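Local atomic coordinates of RxLR effector protein 54 (Phytophthora infestans, PDB entry 5L7S), a protein that binds the host autophagy protein ATG8CL through its C-terminal ATG8 interacting motif and stimulates autophagosome formation in the infected plant cell. Residues L253-T258 with A273-F278; K201-L206 with F232-L237; A12-W17 with W49-K54. One frame throughout, in Å; residues are numbered along the deposited sequence.

In the fold
The three contacts sit in an all-helical chain of five tandem WY-domains. Contact 3 lies inside WY-domain 1, contact 2 joins WY-domains 4 and 5, and contact 1 holds helix 272-279 against WY-domain 5. Contacts 1 and 2 are neighbours, with centres 15 Å apart. They share an aromatic cluster: Phe-232 CD2 lies 3.7 Å from Trp-254 CZ2, and Phe-232 CD1 lies 3.7 Å from Phe-278 CE1. Contact 3 is remote, its centre 64 Å from that of contact 1 and 54 Å from that of contact 2. The ATG8 interacting motif follows contact 1 in the sequence but is not modelled.

Contact 1: L253-T258 with A273-F278; sequences LWLRYT and AEALQF
Ala-275 is the tight spot of this contact. Its CB touches two side chains of helix 249-266, 3.6 Å from Leu-255 CD2 and 3.7 Å from Trp-254 CH2. Trp-254 CB points toward helix 272-279, and CG is set anti to the backbone N (chi1 177°). The six-membered end of the ring arrives edge-on, with CZ3 3.5 Å from Ala-275 O, which lies near the ring plane. Phe-278 adds a more distant touch on the same ring, from its CD1 to Trp-254 CH2. Phe-232 and Phe-270 complete this buried side.

The Leu-276 side is looser. Leu-276 is exposed, and its CD2 meets Leu-255 CD1 at 4.0 Å, the two side chains crossing at about a right angle. The axes of the two short segments are inclined at 139° and approach to 10.6 Å, an oblique antiparallel pairing.

The polar atoms of Trp-254 and Thr-258 have partners within their own helix or on Pro-228. Thr-258 OG1 lies over one face of the Trp-254 ring and gives a 2.7 Å hydrogen bond to Trp-254 O, from above the carbonyl plane. Thr-258 N shares that acceptor. Trp-254 NE1 bonds to Pro-228 O. No hydrogen bond joins the two segments, so the last modelled helix before the ATG8 interacting motif is held here by apolar packing, perhaps aided by the polarity of the ring edge facing Ala-275 O.

Contact 2: K201-L206 with F232-L237; sequences KLERYL and FRILRL
Arg-204 makes the one hydrogen bond between the segments. Its NH1 donates to Ile-234 O at 3.0 Å, nearly along the C=O axis and 16° out of the guanidinium plane. A bend at chi3 (-59°) places NE.

Carbon atoms pack on the Arg-204 guanidinium. Arg-236 CD lies over one face, 3.4 Å from Arg-204 NH1, and Lys-201 CA over the opposite face. Separately, Arg-204 CD touches a carbonyl, 3.6 Å from Leu-235 O.

The acceptor sits at the C-terminal end of helix 228-235, where the helix dipole would favour a positive group. Arg-236 follows with positive phi, in a Schellman motif whose two backbone bonds are both weak. Helix 196-207 of WY-domain 4 thus meets a helix end of WY-domain 5.

Like charges cluster on the exposed side. Arg-236 NH1 lies 3.4 Å from Arg-204 NH2, both donors, with the guanidinium planes 74° apart. Lys-201 NZ is 4.2 Å from Arg-236 NH1. These groups would be expected to repel; Arg-236 NE has a long, weak ion pair with Glu-239 OE1.

Glu-203 is a buried acid. Its OE1 touches Ile-234 CG2 at 3.5 Å and accepts from Trp-221 NE1, while OE2 bonds His-187 ND1.

Contact 3: A12-W17 with W49-K54; sequences AQLKVW and WLRLVK
The shortest hydrogen bond within the two segments, from Lys-54 N to Leu-50 O at 2.8 Å, lies inside one helix, and Trp-17 and Leu-52 meet across the contact without a polar link. Leu-52 carries much of the apolar packing. Its CD1 lies 3.7 Å from Trp-17 CB, and its CB lies 4.0 Å from Trp-17 CE3, on the six-membered part of the ring. Leu-52 CG is anti to the backbone N (chi1 -179°), and chi2 (73°) then places CD1, the atom that meets Trp-17 CB. The two side chains meet at a slant.

Trp-17 also presents an edge to the other helix. Its CZ3 is 4.1 Å from Trp-49 N, which lies near the ring plane. One face of the Trp-17 ring is covered from its own helix by Gln-13 CG, toward the rim. Leu-27 of helix 24-30 touches both Trp-17 and Leu-52, so a third helix joins the packing.

Leu-14 packs one turn earlier on helix 9-20. Its two methyl groups divide the work: CD1 rests 3.8 Å from Leu-52 N, and CD2 rests 4.0 Å from Arg-51 CB. The Leu-14 and Arg-51 side chains cross at about a right angle. The end of Arg-51 leads away from helix 9-20, and its NH1 bonds to Gln-48 OE1.

The axes of the two short segments are inclined at 45° and approach to 10.2 Å. Trp-49 CB points away from helix 9-20. Its NE1 bonds Pro-24 O and its ring meets Phe-28 edge-to-face; Trp-254 of contact 1 is placed similarly in WY-domain 5. Helix 9-20 is therefore held to helix 44-60 here by van der Waals contact, without a polar link between the two segments.

Contact 1: L253-T258 with A273-F278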
# COMPACT_ATOMS: atom_id res chain seq x y z
N LEU A 253 10.60 8.69 25.87
CA LEU A 253 9.94 8.96 24.60
C LEU A 253 8.50 9.43 24.78
O LEU A 253 8.09 10.40 24.14
CB LEU A 253 9.97 7.71 23.71
CG LEU A 253 9.19 7.72 22.39
CD1 LEU A 253 9.44 8.96 21.54
CD2 LEU A 253 9.55 6.45 21.64
N TRP A 254 7.75 8.75 25.64
CA TRP A 254 6.37 9.13 25.91
C TRP A 254 6.27 10.52 26.54
O TRP A 254 5.45 11.34 26.13
CB TRP A 254 5.66 8.11 26.82
CG TRP A 254 4.28 8.57 27.16
CD1 TRP A 254 3.25 8.76 26.28
CD2 TRP A 254 3.78 8.95 28.44
NE1 TRP A 254 2.14 9.22 26.94
CE2 TRP A 254 2.44 9.34 28.27
CE3 TRP A 254 4.34 8.98 29.73
CZ2 TRP A 254 1.64 9.76 29.33
CZ3 TRP A 254 3.54 9.40 30.79
CH2 TRP A 254 2.20 9.79 30.58
N LEU A 255 7.13 10.79 27.52
CA LEU A 255 7.18 12.09 28.18
C LEU A 255 7.55 13.21 27.20
O LEU A 255 6.99 14.31 27.29
CB LEU A 255 8.15 12.06 29.35
CG LEU A 255 7.73 11.17 30.53
CD1 LEU A 255 8.90 10.87 31.46
CD2 LEU A 255 6.59 11.81 31.31
N ARG A 256 8.48 12.92 26.29
CA ARG A 256 8.87 13.89 25.25
C ARG A 256 7.75 14.15 24.25
O ARG A 256 7.53 15.30 23.86
CB ARG A 256 10.13 13.44 24.50
CG ARG A 256 11.41 13.47 25.32
CD ARG A 256 11.75 14.86 25.85
NE ARG A 256 13.09 14.93 26.43
CZ ARG A 256 13.54 15.91 27.21
NH1 ARG A 256 12.78 16.96 27.52
NH2 ARG A 256 14.78 15.86 27.68
N TYR A 257 7.04 13.10 23.83
CA TYR A 257 5.85 13.29 23.00
C TYR A 257 4.82 14.14 23.74
O TYR A 257 4.27 15.08 23.17
CB TYR A 257 5.21 11.97 22.58
CG TYR A 257 3.97 12.22 21.73
CD1 TYR A 257 4.10 12.63 20.41
CD2 TYR A 257 2.69 12.12 22.28
CE1 TYR A 257 2.98 12.90 19.63
CE2 TYR A 257 1.57 12.39 21.51
CZ TYR A 257 1.72 12.77 20.19
OH TYR A 257 0.62 13.04 19.41
N THR A 258 4.57 13.79 25.00
CA THR A 258 3.58 14.49 25.82
C THR A 258 3.86 15.99 25.93
O THR A 258 2.92 16.79 25.86
CB THR A 258 3.47 13.87 27.23
OG1 THR A 258 3.15 12.47 27.11
CG2 THR A 258 2.38 14.55 28.05
N ALA A 273 4.99 16.66 35.66
CA ALA A 273 4.59 16.08 36.94
C ALA A 273 3.36 15.20 36.81
O ALA A 273 3.35 14.06 37.28
CB ALA A 273 4.34 17.18 37.96
N GLU A 274 2.32 15.74 36.16
CA GLU A 274 1.06 15.02 35.95
C GLU A 274 1.25 13.72 35.16
O GLU A 274 0.67 12.69 35.51
CB GLU A 274 0.04 15.91 35.24
CG GLU A 274 -0.46 17.09 36.06
CD GLU A 274 -1.33 18.06 35.28
OE1 GLU A 274 -1.13 18.22 34.05
OE2 GLU A 274 -2.22 18.69 35.90
N ALA A 275 2.07 13.78 34.11
CA ALA A 275 2.40 12.61 33.29
C ALA A 275 3.06 11.51 34.12
O ALA A 275 2.65 10.35 34.06
CB ALA A 275 3.29 13.01 32.13
N LEU A 276 4.08 11.87 34.89
CA LEU A 276 4.74 10.94 35.81
C LEU A 276 3.77 10.32 36.81
O LEU A 276 3.90 9.14 37.15
CB LEU A 276 5.87 11.64 36.57
CG LEU A 276 7.11 12.01 35.77
CD1 LEU A 276 8.00 12.95 36.58
CD2 LEU A 276 7.89 10.77 35.34
N GLN A 277 2.80 11.12 37.27
CA GLN A 277 1.75 10.64 38.17
C GLN A 277 0.88 9.60 37.46
O GLN A 277 0.67 8.50 37.98
CB GLN A 277 0.89 11.80 38.68
CG GLN A 277 0.17 11.53 40.00
CD GLN A 277 1.12 11.29 41.17
OE1 GLN A 277 2.27 11.73 41.16
NE2 GLN A 277 0.63 10.59 42.20
N PHE A 278 0.41 9.94 36.25
CA PHE A 278 -0.35 9.01 35.41
C PHE A 278 0.38 7.67 35.23
O PHE A 278 -0.23 6.61 35.34
CB PHE A 278 -0.64 9.64 34.04
CG PHE A 278 -1.55 8.82 33.17
CD1 PHE A 278 -1.04 7.83 32.33
CD2 PHE A 278 -2.92 9.03 33.18
CE1 PHE A 278 -1.88 7.07 31.53
CE2 PHE A 278 -3.77 8.28 32.38
CZ PHE A 278 -3.25 7.30 31.56

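Contact 2: K201-L206 with F232-L237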
# COMPACT_ATOMS: atom_id res chain seq x y z
N LYS A 201 2.02 -3.51 18.03
CA LYS A 201 3.18 -4.36 18.32
C LYS A 201 4.36 -3.99 17.42
O LYS A 201 5.48 -3.85 17.90
CB LYS A 201 2.80 -5.83 18.16
CG LYS A 201 3.82 -6.81 18.72
CD LYS A 201 3.14 -8.07 19.25
CE LYS A 201 2.57 -7.86 20.64
NZ LYS A 201 2.06 -9.12 21.25
N LEU A 202 4.10 -3.82 16.13
CA LEU A 202 5.13 -3.39 15.18
C LEU A 202 5.69 -2.00 15.49
O LEU A 202 6.89 -1.78 15.36
CB LEU A 202 4.62 -3.43 13.73
CG LEU A 202 4.34 -4.81 13.13
CD1 LEU A 202 3.83 -4.66 11.70
CD2 LEU A 202 5.57 -5.70 13.16
N GLU A 203 4.82 -1.07 15.91
CA GLU A 203 5.28 0.25 16.35
C GLU A 203 6.31 0.12 17.48
O GLU A 203 7.35 0.77 17.44
CB GLU A 203 4.12 1.16 16.78
CG GLU A 203 3.23 1.61 15.63
CD GLU A 203 2.46 2.90 15.88
OE1 GLU A 203 2.49 3.46 17.00
OE2 GLU A 203 1.80 3.37 14.92
N ARG A 204 6.03 -0.73 18.46
CA ARG A 204 6.97 -0.98 19.55
C ARG A 204 8.26 -1.62 19.04
O ARG A 204 9.35 -1.17 19.39
CB ARG A 204 6.33 -1.83 20.65
CG ARG A 204 5.20 -1.13 21.38
CD ARG A 204 4.87 -1.78 22.72
NE ARG A 204 4.48 -3.18 22.59
CZ ARG A 204 3.29 -3.63 22.17
NH1 ARG A 204 2.31 -2.79 21.82
NH2 ARG A 204 3.07 -4.94 22.11
N TYR A 205 8.14 -2.65 18.20
CA TYR A 205 9.30 -3.35 17.64
C TYR A 205 10.27 -2.41 16.90
O TYR A 205 11.49 -2.57 17.02
CB TYR A 205 8.85 -4.47 16.70
CG TYR A 205 9.98 -5.27 16.09
CD1 TYR A 205 10.75 -6.13 16.88
CD2 TYR A 205 10.27 -5.19 14.73
CE1 TYR A 205 11.78 -6.87 16.32
CE2 TYR A 205 11.30 -5.93 14.16
CZ TYR A 205 12.05 -6.77 14.96
OH TYR A 205 13.07 -7.50 14.40
N LEU A 206 9.74 -1.45 16.15
CA LEU A 206 10.56 -0.44 15.48
C LEU A 206 11.26 0.47 16.48
O LEU A 206 12.47 0.70 16.38
CB LEU A 206 9.72 0.40 14.50
CG LEU A 206 9.19 -0.30 13.24
CD1 LEU A 206 8.15 0.56 12.54
CD2 LEU A 206 10.31 -0.65 12.27
N PHE A 232 0.49 6.30 25.34
CA PHE A 232 0.71 5.50 26.56
C PHE A 232 0.15 4.08 26.41
O PHE A 232 0.75 3.11 26.89
CB PHE A 232 0.07 6.19 27.77
CG PHE A 232 0.42 5.57 29.10
CD1 PHE A 232 -0.26 4.45 29.57
CD2 PHE A 232 1.41 6.12 29.90
CE1 PHE A 232 0.05 3.88 30.80
CE2 PHE A 232 1.73 5.57 31.13
CZ PHE A 232 1.05 4.44 31.58
N ARG A 233 -1.01 3.98 25.76
CA ARG A 233 -1.67 2.69 25.47
C ARG A 233 -0.92 1.88 24.41
O ARG A 233 -0.77 0.67 24.56
CB ARG A 233 -3.13 2.91 25.05
CG ARG A 233 -4.08 1.78 25.42
CD ARG A 233 -5.54 2.23 25.38
NE ARG A 233 -5.81 3.29 26.36
CZ ARG A 233 -6.15 4.56 26.10
NH1 ARG A 233 -6.30 5.02 24.85
NH2 ARG A 233 -6.35 5.40 27.11
N ILE A 234 -0.46 2.53 23.34
CA ILE A 234 0.32 1.87 22.27
C ILE A 234 1.60 1.27 22.85
O ILE A 234 1.95 0.13 22.56
CB ILE A 234 0.71 2.83 21.12
CG1 ILE A 234 -0.54 3.31 20.36
CG2 ILE A 234 1.67 2.16 20.14
CD1 ILE A 234 -0.29 4.50 19.44
N LEU A 235 2.29 2.06 23.67
CA LEU A 235 3.56 1.66 24.27
C LEU A 235 3.39 0.64 25.40
O LEU A 235 4.37 -0.00 25.81
CB LEU A 235 4.32 2.89 24.79
CG LEU A 235 4.68 3.93 23.72
CD1 LEU A 235 5.08 5.24 24.36
CD2 LEU A 235 5.76 3.40 22.79
N ARG A 236 2.17 0.49 25.91
CA ARG A 236 1.82 -0.47 26.95
C ARG A 236 2.68 -0.26 28.19
O ARG A 236 3.30 -1.18 28.72
CB ARG A 236 1.85 -1.92 26.40
CG ARG A 236 0.59 -2.26 25.60
CD ARG A 236 0.69 -3.53 24.77
NE ARG A 236 0.45 -4.75 25.53
CZ ARG A 236 0.29 -5.97 24.99
NH1 ARG A 236 0.33 -6.16 23.67
NH2 ARG A 236 0.09 -7.02 25.79
N LEU A 237 2.70 1.00 28.64
CA LEU A 237 3.47 1.42 29.81
C LEU A 237 2.78 1.10 31.13
O LEU A 237 3.41 1.15 32.19
CB LEU A 237 3.78 2.93 29.72
CG LEU A 237 4.71 3.33 28.56
CD1 LEU A 237 4.77 4.85 28.39
CD2 LEU A 237 6.11 2.77 28.75

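Contact 3: A12-W17 with W49-K54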
# COMPACT_ATOMS: atom_id res chain seq x y z
N ALA A 12 -2.56 2.81 -39.46
CA ALA A 12 -1.26 2.45 -40.05
C ALA A 12 -0.13 2.39 -39.02
O ALA A 12 0.72 1.50 -39.09
CB ALA A 12 -0.90 3.41 -41.17
N GLN A 13 -0.12 3.35 -38.08
CA GLN A 13 0.86 3.38 -36.99
C GLN A 13 0.81 2.10 -36.15
O GLN A 13 1.84 1.51 -35.83
CB GLN A 13 0.64 4.60 -36.08
CG GLN A 13 1.75 4.79 -35.04
CD GLN A 13 1.55 6.00 -34.15
OE1 GLN A 13 2.49 6.76 -33.91
NE2 GLN A 13 0.34 6.18 -33.63
N LEU A 14 -0.41 1.70 -35.79
CA LEU A 14 -0.65 0.45 -35.09
C LEU A 14 -0.01 -0.76 -35.80
O LEU A 14 0.65 -1.58 -35.16
CB LEU A 14 -2.16 0.25 -34.91
CG LEU A 14 -2.68 -0.99 -34.17
CD1 LEU A 14 -1.98 -1.21 -32.84
CD2 LEU A 14 -4.18 -0.88 -33.99
N LYS A 15 -0.19 -0.84 -37.12
CA LYS A 15 0.40 -1.93 -37.92
C LYS A 15 1.92 -1.94 -37.76
O LYS A 15 2.51 -2.99 -37.52
CB LYS A 15 0.06 -1.81 -39.41
CG LYS A 15 -1.42 -1.94 -39.75
CD LYS A 15 -1.96 -3.36 -39.57
CE LYS A 15 -3.48 -3.38 -39.51
NZ LYS A 15 -4.03 -2.66 -38.33
N VAL A 16 2.52 -0.76 -37.87
CA VAL A 16 3.97 -0.61 -37.73
C VAL A 16 4.45 -1.21 -36.41
O VAL A 16 5.38 -2.02 -36.41
CB VAL A 16 4.43 0.87 -37.85
CG1 VAL A 16 5.94 1.00 -37.61
CG2 VAL A 16 4.03 1.44 -39.21
N TRP A 17 3.80 -0.85 -35.31
CA TRP A 17 4.16 -1.36 -33.98
C TRP A 17 4.03 -2.88 -33.88
O TRP A 17 4.89 -3.55 -33.30
CB TRP A 17 3.32 -0.73 -32.86
CG TRP A 17 3.42 0.77 -32.72
CD1 TRP A 17 4.40 1.58 -33.21
CD2 TRP A 17 2.51 1.62 -32.02
NE1 TRP A 17 4.14 2.89 -32.87
CE2 TRP A 17 2.99 2.94 -32.14
CE3 TRP A 17 1.33 1.39 -31.31
CZ2 TRP A 17 2.33 4.03 -31.57
CZ3 TRP A 17 0.67 2.47 -30.74
CH2 TRP A 17 1.17 3.77 -30.87
N TRP A 49 -1.87 2.90 -27.52
CA TRP A 49 -1.08 1.98 -26.69
C TRP A 49 -1.91 0.79 -26.20
O TRP A 49 -1.43 -0.34 -26.19
CB TRP A 49 -0.42 2.70 -25.51
CG TRP A 49 0.43 1.80 -24.70
CD1 TRP A 49 1.67 1.34 -25.01
CD2 TRP A 49 0.10 1.20 -23.44
NE1 TRP A 49 2.14 0.51 -24.03
CE2 TRP A 49 1.19 0.40 -23.05
CE3 TRP A 49 -1.03 1.27 -22.60
CZ2 TRP A 49 1.20 -0.33 -21.86
CZ3 TRP A 49 -1.01 0.55 -21.41
CH2 TRP A 49 0.09 -0.24 -21.05
N LEU A 50 -3.16 1.05 -25.79
CA LEU A 50 -4.07 -0.03 -25.38
C LEU A 50 -4.39 -0.97 -26.54
O LEU A 50 -4.39 -2.19 -26.37
CB LEU A 50 -5.37 0.53 -24.79
CG LEU A 50 -5.25 1.33 -23.48
CD1 LEU A 50 -6.58 1.97 -23.13
CD2 LEU A 50 -4.74 0.47 -22.34
N ARG A 51 -4.63 -0.39 -27.72
CA ARG A 51 -4.85 -1.18 -28.93
C ARG A 51 -3.67 -2.13 -29.22
O ARG A 51 -3.89 -3.29 -29.56
CB ARG A 51 -5.15 -0.29 -30.15
CG ARG A 51 -6.46 0.48 -30.05
CD ARG A 51 -6.88 1.07 -31.38
NE ARG A 51 -7.94 2.07 -31.23
CZ ARG A 51 -7.81 3.40 -31.32
NH1 ARG A 51 -6.64 3.98 -31.58
NH2 ARG A 51 -8.88 4.17 -31.15
N LEU A 52 -2.44 -1.64 -29.05
CA LEU A 52 -1.25 -2.50 -29.16
C LEU A 52 -1.22 -3.57 -28.08
O LEU A 52 -0.89 -4.72 -28.36
CB LEU A 52 0.05 -1.70 -29.08
CG LEU A 52 1.32 -2.56 -29.21
CD1 LEU A 52 1.50 -3.05 -30.64
CD2 LEU A 52 2.56 -1.83 -28.74
N VAL A 53 -1.53 -3.19 -26.84
CA VAL A 53 -1.54 -4.14 -25.73
C VAL A 53 -2.51 -5.26 -26.06
O VAL A 53 -2.14 -6.43 -26.01
CB VAL A 53 -1.87 -3.45 -24.38
CG1 VAL A 53 -2.14 -4.47 -23.28
CG2 VAL A 53 -0.74 -2.51 -23.97
N LYS A 54 -3.74 -4.89 -26.44
CA LYS A 54 -4.78 -5.85 -26.86
C LYS A 54 -4.25 -6.87 -27.88
O LYS A 54 -4.36 -8.08 -27.65
CB LYS A 54 -5.97 -5.09 -27.46
CG LYS A 54 -7.20 -5.93 -27.76
CD LYS A 54 -8.33 -5.05 -28.26
CE LYS A 54 -9.50 -5.88 -28.76
NZ LYS A 54 -10.58 -5.03 -29.34